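Local atomic coordinates of putative tRNA synthase (Salmonella typhimurium, PDB entry 3DQQ), a protein that probably catalyses the ATP-dependent phosphorylation of 3-oxo-tetronate to 3-oxo-tetronate 4-phosphate, a reaction of the four-carbon acid sugar kinase family. Residues Ala201-Glu204 against Arg205-Glu208; Ala231-Trp234 against Ala235-Gly238; Asp279-Val282 against Ala283-Leu286; Ala299-Val302 against Leu303-Ser307. One frame throughout, in Å; residues are numbered along the deposited sequence.

Contact 1. Residues Ala201-Glu204 against Arg205-Glu208; sequences ALNE and RHLE
Ala201 sits beside the base of the His206 side chain, CB to CB 3.9 Å, and its methyl also meets Leu207 CD2 at the same separation, 3.9 Å. This small apolar patch lies on the inner side of the N-terminal turn of helix 204-214, where Ala117 and Pro119 continue it. Leu202 meets the histidine in two ways. Its backbone N donates to His206 ND1 (2.9 Å) in a nearly straight bond, 178° at the hydrogen and almost exactly in the plane of the imidazole, while its CG rests 3.6 Å from His206 CE1. Asn203 is the N-cap. Its CG stands between the backbone N and the carbonyl carbon (chi1 57°), which folds the amide back over the first turn and brings OD1 to His206 N at 3.0 Å. The same oxygen also lies over one face of the imidazole, offset toward the rim. Glu204 opens the helix proper, and its carbonyl O receives Glu208 N at 3.0 Å; the carboxylates of both glutamates form salt bridges with Arg232. Asp176 of helix 172-177 takes Arg205 NH1 in a salt bridge and His206 NE2 in a hydrogen bond. With ND1 accepting from a main-chain N-H and NE2 facing a carboxylate, the ring is gripped at both nitrogens and its rotation fixed, a pattern consistent with a neutral histidine protonated at NE2. The cap gives the His206 N-H a side-chain acceptor, beside a weak bond to Asn203 O, and His206 joins the loop after strand 196-199 to helix 172-177.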
loop_
_atom_site.group_PDB
_atom_site.type_symbol
_atom_site.label_atom_id
_atom_site.label_comp_id
_atom_site.label_asym_id
_atom_site.label_seq_id
_atom_site.Cartn_x
_atom_site.Cartn_y
_atom_site.Cartn_z
ATOM N N ALA A 201 -4.528 13.563 29.847
ATOM C CA ALA A 201 -5.434 14.480 29.192
ATOM C C ALA A 201 -6.541 13.663 28.481
ATOM O O ALA A 201 -6.271 12.763 27.703
ATOM C CB ALA A 201 -4.702 15.344 28.216
ATOM N N LEU A 202 -7.788 13.975 28.803
ATOM C CA LEU A 202 -8.945 13.419 28.135
ATOM C C LEU A 202 -9.608 14.454 27.247
ATOM O O LEU A 202 -10.480 14.126 26.455
ATOM C CB LEU A 202 -9.958 12.941 29.177
ATOM C CG LEU A 202 -9.377 12.168 30.385
ATOM C CD1 LEU A 202 -10.496 11.739 31.399
ATOM C CD2 LEU A 202 -8.498 10.976 29.891
ATOM N N ASN A 203 -9.219 15.708 27.372
ATOM C CA ASN A 203 -9.934 16.779 26.699
ATOM C C ASN A 203 -9.085 18.023 26.710
ATOM O O ASN A 203 -8.126 18.136 27.473
ATOM C CB ASN A 203 -11.259 17.058 27.406
ATOM C CG ASN A 203 -11.075 17.391 28.844
ATOM O OD1 ASN A 203 -10.289 18.252 29.201
ATOM N ND2 ASN A 203 -11.800 16.732 29.689
ATOM N N GLU A 204 -9.477 18.994 25.907
ATOM C CA GLU A 204 -8.667 20.174 25.768
ATOM C C GLU A 204 -8.533 21.004 27.060
ATOM O O GLU A 204 -7.514 21.624 27.278
ATOM C CB GLU A 204 -9.067 20.957 24.503
ATOM C CG GLU A 204 -10.085 22.108 24.574
ATOM C CD GLU A 204 -10.158 22.852 23.190
ATOM O OE1 GLU A 204 -10.766 23.967 23.097
ATOM O OE2 GLU A 204 -9.578 22.283 22.199
ATOM N N ARG A 205 -9.493 20.934 27.960
ATOM C CA ARG A 205 -9.331 21.645 29.219
ATOM C C ARG A 205 -8.117 21.152 30.013
ATOM O O ARG A 205 -7.441 21.912 30.702
ATOM C CB ARG A 205 -10.585 21.484 30.051
ATOM C CG ARG A 205 -10.586 22.232 31.345
ATOM C CD ARG A 205 -11.920 21.928 32.140
ATOM N NE ARG A 205 -12.337 20.491 32.066
ATOM C CZ ARG A 205 -11.938 19.507 32.900
ATOM N NH1 ARG A 205 -11.115 19.754 33.940
ATOM N NH2 ARG A 205 -12.359 18.256 32.675
ATOM N N HIS A 206 -7.862 19.861 29.951
ATOM C CA HIS A 206 -6.737 19.298 30.646
ATOM C C HIS A 206 -5.435 19.850 30.105
ATOM O O HIS A 206 -4.512 20.172 30.870
ATOM C CB HIS A 206 -6.738 17.801 30.454
ATOM C CG HIS A 206 -7.746 17.089 31.295
ATOM N ND1 HIS A 206 -8.270 15.866 30.947
ATOM C CD2 HIS A 206 -8.301 17.413 32.485
ATOM C CE1 HIS A 206 -9.098 15.468 31.891
ATOM N NE2 HIS A 206 -9.138 16.391 32.834
ATOM N N LEU A 207 -5.369 19.966 28.782
ATOM C CA LEU A 207 -4.218 20.566 28.144
ATOM C C LEU A 207 -4.049 22.028 28.497
ATOM O O LEU A 207 -2.913 22.490 28.692
ATOM C CB LEU A 207 -4.286 20.392 26.649
ATOM C CG LEU A 207 -4.139 18.913 26.235
ATOM C CD1 LEU A 207 -4.370 18.765 24.740
ATOM C CD2 LEU A 207 -2.787 18.382 26.662
ATOM N N GLU A 208 -5.147 22.759 28.628
ATOM C CA GLU A 208 -5.069 24.148 29.026
ATOM C C GLU A 208 -4.519 24.261 30.432
ATOM O O GLU A 208 -3.720 25.144 30.718
ATOM C CB GLU A 208 -6.418 24.818 28.949
ATOM C CG GLU A 208 -6.976 24.989 27.527
ATOM C CD GLU A 208 -8.374 25.677 27.497
ATOM O OE1 GLU A 208 -8.656 26.445 26.545
ATOM O OE2 GLU A 208 -9.193 25.469 28.441
#

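Contact 2. Residues Ala231-Trp234 against Ala235-Gly238; sequences ARQW and AKHG
Ala235 N meets Ala231 O in the plane of that carbonyl, at 2.9 Å, and the flat peptide group also receives Trp234 N at the same oxygen. Trp234 meets the turn through CB, near Ala235 N, and its side chain packs on Lys4, Met27 and Arg215. Lys236 runs alongside Gln233, both side chains pointing the same way. With CG beside its own backbone N (chi1 -78°), the lysine turns that atom toward Arg232 O, 3.1 Å from CG, and the rest of the chain extends; its NZ forms a long, weak ion pair with Glu212. The helical pattern is fading here, since Lys236 N reaches Arg232 O only in a weak bond of 3.3 Å. A type I beta turn follows, closed by Gly238 N to Ala235 O at 2.7 Å; the positive phi of Gly238 (130°) suits a glycine at its end. Thus the C-terminal end of helix 224-235 breaks into the loop that leads to strand 253-257, while Arg232 links the helix to Glu204 and Glu208 of helix 204-214 and to Asn25 in the loop after helix 12-24.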
loop_
_atom_site.group_PDB
_atom_site.type_symbol
_atom_site.label_atom_id
_atom_site.label_comp_id
_atom_site.label_asym_id
_atom_site.label_seq_id
_atom_site.Cartn_x
_atom_site.Cartn_y
_atom_site.Cartn_z
ATOM N N ALA A 231 0.285 27.802 24.188
ATOM C CA ALA A 231 -0.025 28.962 23.350
ATOM C C ALA A 231 -1.125 29.782 23.967
ATOM O O ALA A 231 -1.037 30.989 24.000
ATOM C CB ALA A 231 -0.418 28.560 21.970
ATOM N N ARG A 232 -2.144 29.137 24.509
ATOM C CA ARG A 232 -3.254 29.872 25.090
ATOM C C ARG A 232 -2.915 30.604 26.356
ATOM O O ARG A 232 -3.642 31.525 26.734
ATOM C CB ARG A 232 -4.415 28.949 25.370
ATOM C CG ARG A 232 -4.934 28.290 24.117
ATOM C CD ARG A 232 -6.232 27.618 24.297
ATOM N NE ARG A 232 -6.610 27.085 23.013
ATOM C CZ ARG A 232 -7.525 26.153 22.809
ATOM N NH1 ARG A 232 -8.225 25.654 23.810
ATOM N NH2 ARG A 232 -7.746 25.732 21.576
ATOM N N GLN A 233 -1.839 30.218 27.037
ATOM C CA GLN A 233 -1.350 31.055 28.112
ATOM C C GLN A 233 -0.853 32.364 27.579
ATOM O O GLN A 233 -1.004 33.367 28.239
ATOM C CB GLN A 233 -0.213 30.411 28.860
ATOM C CG GLN A 233 -0.691 29.544 29.944
ATOM C CD GLN A 233 -1.522 30.286 30.941
ATOM O OE1 GLN A 233 -1.073 31.276 31.531
ATOM N NE2 GLN A 233 -2.747 29.811 31.153
ATOM N N TRP A 234 -0.239 32.373 26.405
ATOM C CA TRP A 234 0.323 33.616 25.887
ATOM C C TRP A 234 -0.733 34.354 25.121
ATOM O O TRP A 234 -0.635 35.532 24.908
ATOM C CB TRP A 234 1.550 33.351 25.029
ATOM C CG TRP A 234 2.596 32.648 25.792
ATOM C CD1 TRP A 234 2.980 31.358 25.665
ATOM C CD2 TRP A 234 3.370 33.191 26.849
ATOM N NE1 TRP A 234 3.946 31.055 26.563
ATOM C CE2 TRP A 234 4.209 32.161 27.317
ATOM C CE3 TRP A 234 3.455 34.457 27.438
ATOM C CZ2 TRP A 234 5.131 32.355 28.350
ATOM C CZ3 TRP A 234 4.362 34.645 28.477
ATOM C CH2 TRP A 234 5.197 33.595 28.914
ATOM N N ALA A 235 -1.782 33.655 24.729
ATOM C CA ALA A 235 -2.892 34.311 24.046
ATOM C C ALA A 235 -3.619 35.180 25.057
ATOM O O ALA A 235 -4.131 36.229 24.683
ATOM C CB ALA A 235 -3.855 33.269 23.392
ATOM N N LYS A 236 -3.595 34.753 26.336
ATOM C CA LYS A 236 -4.382 35.342 27.445
ATOM C C LYS A 236 -4.319 36.853 27.620
ATOM O O LYS A 236 -5.299 37.432 28.080
ATOM C CB LYS A 236 -4.061 34.668 28.804
ATOM C CG LYS A 236 -4.736 33.292 28.998
ATOM C CD LYS A 236 -5.048 32.952 30.477
ATOM C CE LYS A 236 -5.424 31.452 30.673
ATOM N NZ LYS A 236 -5.211 30.971 32.085
ATOM N N HIS A 237 -3.216 37.506 27.267
ATOM C CA HIS A 237 -3.192 39.000 27.325
ATOM C C HIS A 237 -3.383 39.711 25.947
ATOM O O HIS A 237 -3.280 40.954 25.860
ATOM C CB HIS A 237 -1.933 39.516 28.085
ATOM C CG HIS A 237 -2.011 39.343 29.579
ATOM N ND1 HIS A 237 -2.721 40.208 30.395
ATOM C CD2 HIS A 237 -1.479 38.403 30.401
ATOM C CE1 HIS A 237 -2.620 39.808 31.652
ATOM N NE2 HIS A 237 -1.871 38.717 31.682
ATOM N N GLY A 238 -3.668 38.931 24.893
ATOM C CA GLY A 238 -3.936 39.477 23.542
ATOM C C GLY A 238 -3.136 38.808 22.444
ATOM O O GLY A 238 -2.008 38.360 22.679
#

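Contact 3. Residues Asp279-Val282 against Ala283-Leu286; sequences DVDV and ARCL
Asp281 and Arg284 face each other across an Asx turn that leads into a short 3-10 turn, in the connection from strand 277-279 to helix 288-304 of a beta-alpha-beta unit. The two side chains slant across one another, their carboxylate and guanidinium planes 48° apart. Arg284 presents the edge of its guanidinium, and NH1 forms a salt bridge with Asp281 OD2 at 2.9 Å, reaching that oxygen on its anti side, somewhat out of the carboxylate plane. The other carboxylate oxygen accepts from the main chain: Ala283 N donates weakly to Asp281 OD1 at 3.3 Å, which closes the Asx turn. One carboxylate therefore serves a main-chain N-H and a charged side chain at once. Both bonds depend on the aspartate CG lying opposite its own backbone N (chi1 179°), a setting that swings the carboxylate forward along the chain. In the backbone, Arg284 N donates to Asp281 O at 2.9 Å and Cys285 N to Val282 O at 3.0 Å, each donor standing well above the plane of the carbonyl it meets. Asp281 and Ala283 also pack on His135 of the second subunit, and Leu286 on its Glu139, so the turn lies at the dimer interface. Side chain to side chain, Val280 is about 9 Å from Thr364, which is assigned to the ATP site by similarity. Away from the charged pair, Val282 and Leu286 lean across each other, CG1 to CD1 3.8 Å. Deeper in, where Leu341 of helix 336-351 touches both residues, Cys285 SG lies 4.0 Å from Val280 CG1.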
loop_
_atom_site.group_PDB
_atom_site.type_symbol
_atom_site.label_atom_id
_atom_site.label_comp_id
_atom_site.label_asym_id
_atom_site.label_seq_id
_atom_site.Cartn_x
_atom_site.Cartn_y
_atom_site.Cartn_z
ATOM N N ASP A 279 -1.454 14.372 -16.939
ATOM C CA ASP A 279 -0.932 13.210 -16.243
ATOM C C ASP A 279 0.481 12.935 -16.639
ATOM O O ASP A 279 0.775 12.874 -17.802
ATOM C CB ASP A 279 -1.737 11.982 -16.602
ATOM C CG ASP A 279 -3.070 11.942 -15.899
ATOM O OD1 ASP A 279 -3.077 11.785 -14.628
ATOM O OD2 ASP A 279 -4.096 12.058 -16.607
ATOM N N VAL A 280 1.347 12.744 -15.667
ATOM C CA VAL A 280 2.747 12.531 -15.922
ATOM C C VAL A 280 2.964 11.179 -16.596
ATOM O O VAL A 280 2.623 10.154 -16.016
ATOM C CB VAL A 280 3.528 12.531 -14.605
ATOM C CG1 VAL A 280 4.960 12.170 -14.850
ATOM C CG2 VAL A 280 3.410 13.858 -13.912
ATOM N N ASP A 281 3.544 11.177 -17.805
ATOM C CA ASP A 281 3.873 9.924 -18.495
ATOM C C ASP A 281 5.257 9.407 -18.129
ATOM O O ASP A 281 6.279 9.960 -18.474
ATOM C CB ASP A 281 3.747 10.051 -20.005
ATOM C CG ASP A 281 4.103 8.753 -20.734
ATOM O OD1 ASP A 281 3.729 7.646 -20.292
ATOM O OD2 ASP A 281 4.773 8.814 -21.763
ATOM N N VAL A 282 5.257 8.313 -17.415
ATOM C CA VAL A 282 6.463 7.644 -17.018
ATOM C C VAL A 282 7.383 7.299 -18.190
ATOM O O VAL A 282 8.590 7.371 -18.036
ATOM C CB VAL A 282 6.111 6.369 -16.258
ATOM C CG1 VAL A 282 7.383 5.659 -15.808
ATOM C CG2 VAL A 282 5.242 6.724 -15.065
ATOM N N ALA A 283 6.864 6.945 -19.365
ATOM C CA ALA A 283 7.786 6.676 -20.489
ATOM C C ALA A 283 8.545 7.926 -20.919
ATOM O O ALA A 283 9.434 7.855 -21.736
ATOM C CB ALA A 283 7.080 6.043 -21.681
ATOM N N ARG A 284 8.228 9.071 -20.356
ATOM C CA ARG A 284 9.000 10.269 -20.681
ATOM C C ARG A 284 9.859 10.763 -19.529
ATOM O O ARG A 284 10.381 11.868 -19.582
ATOM C CB ARG A 284 8.067 11.369 -21.198
ATOM C CG ARG A 284 7.530 11.076 -22.592
ATOM C CD ARG A 284 6.427 12.062 -22.950
ATOM N NE ARG A 284 6.112 12.090 -24.374
ATOM C CZ ARG A 284 5.482 11.101 -25.002
ATOM N NH1 ARG A 284 5.069 10.059 -24.338
ATOM N NH2 ARG A 284 5.221 11.159 -26.287
ATOM N N CYS A 285 10.021 9.926 -18.506
ATOM C CA CYS A 285 10.843 10.248 -17.315
ATOM C C CYS A 285 12.038 9.317 -17.103
ATOM O O CYS A 285 12.798 9.460 -16.149
ATOM C CB CYS A 285 9.976 10.162 -16.071
ATOM S SG CYS A 285 8.600 11.261 -16.093
ATOM N N LEU A 286 12.203 8.366 -18.000
ATOM C CA LEU A 286 13.156 7.297 -17.823
ATOM C C LEU A 286 14.604 7.719 -18.015
ATOM O O LEU A 286 15.464 6.936 -17.708
ATOM C CB LEU A 286 12.821 6.150 -18.773
ATOM C CG LEU A 286 11.844 5.056 -18.318
ATOM C CD1 LEU A 286 10.895 5.403 -17.105
ATOM C CD2 LEU A 286 11.119 4.603 -19.575
#

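Contact 4. Residues Ala299-Val302 against Leu303-Ser307; sequences AQWV and LSQDS
The last turns of helix 288-304 keep their helical bonds, Leu303 N to Ala299 O at 2.8 Å and Ser304 N to Gln300 O at 3.0 Å, before Gln305 N turns to Val302 O, also at 3.0 Å. Trp301 and Gln305 carry most of the side-chain contact. The amide of Gln305 is stacked on the indole with their planes 21° apart, and NE2 stands over one face, offset toward the rim. Gln305 CG makes a CH-pi contact with the six-membered ring, 4.2 Å from its centroid and 6° off the normal. A bend at chi2 (-47°) folds the glutamine back over the ring and lets NE2 donate to Trp301 O at 3.0 Å. Ser304 doubles up on Gln300: its OG gives a further bond of 3.0 Å to Gln300 O, from the face of that carbonyl opposite to the one used by Ser304 N. The indole also makes a cation-pi interaction with Arg278 of strand 277-279, while Ala299 and Val302 pack on helix 336-351. As the helix runs out, Gln305 N offers Trp301 O only a weak bond; the side-chain amide supplies a stronger one, and the serine hydroxyl gives Gln300 O a second donor. Side chains thus supplement the backbone bonds to the last carbonyls of the helix, and the stack and the NE2 bond together set how the amide is turned.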
loop_
_atom_site.group_PDB
_atom_site.type_symbol
_atom_site.label_atom_id
_atom_site.label_comp_id
_atom_site.label_asym_id
_atom_site.label_seq_id
_atom_site.Cartn_x
_atom_site.Cartn_y
_atom_site.Cartn_z
ATOM N N ALA A 299 6.135 22.655 -18.054
ATOM C CA ALA A 299 6.109 23.960 -17.400
ATOM C C ALA A 299 5.459 24.943 -18.376
ATOM O O ALA A 299 4.523 25.684 -18.024
ATOM C CB ALA A 299 7.488 24.409 -16.980
ATOM N N GLN A 300 5.923 24.903 -19.622
ATOM C CA GLN A 300 5.342 25.710 -20.686
ATOM C C GLN A 300 3.872 25.407 -20.795
ATOM O O GLN A 300 3.081 26.291 -21.002
ATOM C CB GLN A 300 6.063 25.460 -22.012
ATOM C CG GLN A 300 7.528 25.979 -22.033
ATOM C CD GLN A 300 7.628 27.503 -21.734
ATOM O OE1 GLN A 300 8.085 27.926 -20.658
ATOM N NE2 GLN A 300 7.162 28.318 -22.672
ATOM N N TRP A 301 3.488 24.165 -20.591
ATOM C CA TRP A 301 2.078 23.853 -20.637
ATOM C C TRP A 301 1.329 24.555 -19.504
ATOM O O TRP A 301 0.293 25.176 -19.747
ATOM C CB TRP A 301 1.843 22.360 -20.553
ATOM C CG TRP A 301 0.397 22.027 -20.573
ATOM C CD1 TRP A 301 -0.383 21.912 -21.657
ATOM C CD2 TRP A 301 -0.450 21.779 -19.446
ATOM N NE1 TRP A 301 -1.666 21.605 -21.305
ATOM C CE2 TRP A 301 -1.737 21.507 -19.947
ATOM C CE3 TRP A 301 -0.244 21.757 -18.063
ATOM C CZ2 TRP A 301 -2.812 21.214 -19.127
ATOM C CZ3 TRP A 301 -1.313 21.463 -17.247
ATOM C CH2 TRP A 301 -2.589 21.197 -17.787
ATOM N N VAL A 302 1.843 24.448 -18.282
ATOM C CA VAL A 302 1.166 25.043 -17.155
ATOM C C VAL A 302 1.065 26.553 -17.382
ATOM O O VAL A 302 -0.003 27.146 -17.264
ATOM C CB VAL A 302 1.881 24.776 -15.808
ATOM C CG1 VAL A 302 1.244 25.624 -14.736
ATOM C CG2 VAL A 302 1.831 23.296 -15.414
ATOM N N LEU A 303 2.187 27.162 -17.739
ATOM C CA LEU A 303 2.263 28.611 -17.870
ATOM C C LEU A 303 1.393 29.121 -18.998
ATOM O O LEU A 303 0.906 30.234 -18.964
ATOM C CB LEU A 303 3.699 29.063 -18.107
ATOM C CG LEU A 303 4.646 28.802 -16.948
ATOM C CD1 LEU A 303 6.076 28.837 -17.441
ATOM C CD2 LEU A 303 4.398 29.773 -15.802
ATOM N N SER A 304 1.179 28.336 -20.022
ATOM C CA SER A 304 0.369 28.849 -21.101
ATOM C C SER A 304 -1.135 28.581 -20.874
ATOM O O SER A 304 -1.952 29.017 -21.653
ATOM C CB SER A 304 0.883 28.307 -22.421
ATOM O OG SER A 304 0.547 26.949 -22.524
ATOM N N GLN A 305 -1.516 27.908 -19.795
ATOM C CA GLN A 305 -2.941 27.791 -19.474
ATOM C C GLN A 305 -3.503 29.133 -19.076
ATOM O O GLN A 305 -2.793 30.077 -18.749
ATOM C CB GLN A 305 -3.210 26.834 -18.313
ATOM C CG GLN A 305 -2.859 25.424 -18.576
ATOM C CD GLN A 305 -3.376 24.953 -19.895
ATOM O OE1 GLN A 305 -4.573 24.751 -20.066
ATOM N NE2 GLN A 305 -2.472 24.771 -20.841
ATOM N N ASP A 306 -4.813 29.193 -19.075
ATOM C CA ASP A 306 -5.503 30.426 -18.789
ATOM C C ASP A 306 -6.890 29.979 -18.346
ATOM O O ASP A 306 -7.792 29.775 -19.158
ATOM C CB ASP A 306 -5.514 31.287 -20.056
ATOM C CG ASP A 306 -6.532 32.403 -19.998
ATOM O OD1 ASP A 306 -6.787 32.930 -18.875
ATOM O OD2 ASP A 306 -7.074 32.741 -21.086
ATOM N N SER A 307 -7.006 29.735 -17.049
ATOM C CA SER A 307 -8.198 29.188 -16.441
ATOM C C SER A 307 -8.272 29.889 -15.126
ATOM O O SER A 307 -7.300 30.503 -14.689
ATOM C CB SER A 307 -8.057 27.684 -16.213
ATOM O OG SER A 307 -6.849 27.393 -15.536
#

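In the fold
Each of the four contacts closes a short turn within one continuous stretch, and along the chain they follow in series, without nesting or crossing. Contact 1 starts helix 204-214 in the sugar-binding domain, and contact 2 ends helix 224-235; the two touch through Arg232, whose NH1 bridges Glu204 and Glu208. Further along, within the nucleotide-binding domain, contact 3 shapes the connection leading into helix 288-304 and contact 4 finishes that same helix on the way to strand 312-314. Contacts 3 and 4 have centres about 19 Å apart and both pack on helix 336-351. Contacts 1 and 3 lie on opposite sides of the chain's centre, their centres about 49 Å apart.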